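Local coordinates for protein dally-like, isoform A (Drosophila melanogaster, PDB 6XTZ) that is a glypican, probably a cell-surface heparan sulfate proteoglycan, that binds Wnt and Hedgehog proteins and takes the Wnt palmitoleate into a hydrophobic pocket of its core domain, at residues I449-R452 against V453-K457. The protein carries 5 engineered substitutions. Numbering follows the deposited sequence.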
loop_
_atom_site.group_PDB
_atom_site.type_symbol
_atom_site.label_atom_id
_atom_site.label_comp_id
_atom_site.label_asym_id
_atom_site.label_seq_id
_atom_site.Cartn_x
_atom_site.Cartn_y
_atom_site.Cartn_z
ATOM N N ILE A 449 6.170 -3.621 8.822
ATOM C CA ILE A 449 5.433 -3.175 7.644
ATOM C C ILE A 449 6.386 -2.644 6.583
ATOM O O ILE A 449 6.248 -2.953 5.393
ATOM C CB ILE A 449 4.389 -2.117 8.046
ATOM C CG1 ILE A 449 3.270 -2.761 8.868
ATOM C CG2 ILE A 449 3.846 -1.400 6.819
ATOM C CD1 ILE A 449 2.348 -1.761 9.531
ATOM N N ARG A 450 7.375 -1.848 6.997
ATOM C CA ARG A 450 8.310 -1.259 6.043
ATOM C C ARG A 450 9.061 -2.331 5.263
ATOM O O ARG A 450 9.274 -2.194 4.052
ATOM C CB ARG A 450 9.293 -0.343 6.775
ATOM C CG ARG A 450 10.318 0.321 5.875
ATOM C CD ARG A 450 11.359 1.074 6.690
ATOM N NE ARG A 450 12.277 1.830 5.844
ATOM C CZ ARG A 450 13.252 2.606 6.308
ATOM N NH1 ARG A 450 13.442 2.726 7.616
ATOM N NH2 ARG A 450 14.040 3.259 5.466
ATOM N N GLN A 451 9.463 -3.410 5.937
ATOM C CA GLN A 451 10.195 -4.469 5.253
ATOM C C GLN A 451 9.286 -5.256 4.318
ATOM O O GLN A 451 9.699 -5.637 3.217
ATOM C CB GLN A 451 10.851 -5.397 6.275
ATOM C CG GLN A 451 11.712 -6.484 5.656
ATOM C CD GLN A 451 12.848 -5.921 4.823
ATOM O OE1 GLN A 451 13.552 -5.004 5.249
ATOM N NE2 GLN A 451 13.030 -6.466 3.626
ATOM N N ARG A 452 8.043 -5.509 4.734
ATOM C CA ARG A 452 7.140 -6.286 3.893
ATOM C C ARG A 452 6.662 -5.473 2.696
ATOM O O ARG A 452 6.522 -6.012 1.591
ATOM C CB ARG A 452 5.959 -6.796 4.719
ATOM C CG ARG A 452 6.371 -7.764 5.819
ATOM C CD ARG A 452 5.182 -8.242 6.631
ATOM N NE ARG A 452 5.602 -9.001 7.805
ATOM C CZ ARG A 452 5.781 -10.319 7.824
ATOM N NH1 ARG A 452 5.573 -11.036 6.728
ATOM N NH2 ARG A 452 6.166 -10.920 8.943
ATOM N N VAL A 453 6.410 -4.175 2.888
ATOM C CA VAL A 453 6.090 -3.318 1.750
ATOM C C VAL A 453 7.282 -3.238 0.806
ATOM O O VAL A 453 7.125 -3.184 -0.421
ATOM C CB VAL A 453 5.641 -1.925 2.231
ATOM C CG1 VAL A 453 5.459 -0.981 1.052
ATOM C CG2 VAL A 453 4.343 -2.034 3.017
ATOM N N LYS A 454 8.496 -3.248 1.363
ATOM C CA LYS A 454 9.695 -3.321 0.538
ATOM C C LYS A 454 9.732 -4.618 -0.261
ATOM O O LYS A 454 10.198 -4.637 -1.407
ATOM C CB LYS A 454 10.938 -3.197 1.421
ATOM C CG LYS A 454 12.183 -2.702 0.708
ATOM C CD LYS A 454 13.386 -2.741 1.642
ATOM C CE LYS A 454 14.478 -1.788 1.184
ATOM N NZ LYS A 454 14.050 -0.367 1.305
ATOM N N ASP A 455 9.243 -5.712 0.327
ATOM C CA ASP A 455 9.235 -6.991 -0.378
ATOM C C ASP A 455 8.227 -6.991 -1.522
ATOM O O ASP A 455 8.498 -7.547 -2.592
ATOM C CB ASP A 455 8.934 -8.131 0.597
ATOM C CG ASP A 455 10.050 -8.356 1.604
ATOM O OD1 ASP A 455 11.210 -8.000 1.309
ATOM O OD2 ASP A 455 9.763 -8.903 2.691
ATOM N N TYR A 456 7.063 -6.375 -1.319
ATOM C CA TYR A 456 5.997 -6.358 -2.312
ATOM C C TYR A 456 6.100 -5.189 -3.284
ATOM O O TYR A 456 5.130 -4.908 -3.996
ATOM C CB TYR A 456 4.630 -6.324 -1.624
ATOM C CG TYR A 456 4.310 -7.558 -0.811
ATOM C CD1 TYR A 456 4.287 -8.815 -1.400
ATOM C CD2 TYR A 456 4.013 -7.462 0.541
ATOM C CE1 TYR A 456 3.989 -9.945 -0.657
ATOM C CE2 TYR A 456 3.715 -8.582 1.288
ATOM C CZ TYR A 456 3.704 -9.820 0.687
ATOM O OH TYR A 456 3.406 -10.931 1.438
ATOM N N LYS A 457 7.246 -4.505 -3.328
ATOM C CA LYS A 457 7.395 -3.356 -4.216
ATOM C C LYS A 457 7.253 -3.767 -5.677
ATOM O O LYS A 457 6.502 -3.148 -6.439
ATOM C CB LYS A 457 8.746 -2.682 -3.974
ATOM C CG LYS A 457 9.011 -1.461 -4.844
ATOM C CD LYS A 457 10.246 -0.707 -4.360
ATOM C CE LYS A 457 10.541 0.511 -5.223
ATOM N NZ LYS A 457 10.939 0.135 -6.606
#
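Gln451 reaches along the solvent side of the helix to Asp455, one turn on. Its CG stands anti to the backbone N (chi1 -176°) and the chain then bends at chi2, which swings the amide forward until NE2 sits 3.3 Å from Asp455 OD1. The bond is weak, long and bent at the hydrogen; the amide and carboxylate planes are turned 57° against each other. On the buried side, Ile449 and Val453 run side by side in the same direction, CG2 to CG2 at 3.9 Å, and both pack on Leu207 of helix 185-216. The backbone bond from Val453 N to Ile449 O, 2.8 Å, closes the turn that carries this pair. All this belongs to the last turns of helix 441-455, which packs against helices 51-110, 185-216 and 263-283 in the elongated all-helical glypican core. Arg450 and Arg452 leave the helix in different directions: the first pairs through NE with Asp277 of helix 263-283, the second through NE with Asp448, one turn back. Tyr456 is the first residue to quit helical phi/psi, yet its N still bonds to Arg452 O at 3.0 Å. With CG beside its own backbone N (chi1 -65°), the ring leans back along the helix, bringing CD2 to 3.1 Å from Arg452 O, while the side chain also touches Met76 and Ile79 of helix 51-110.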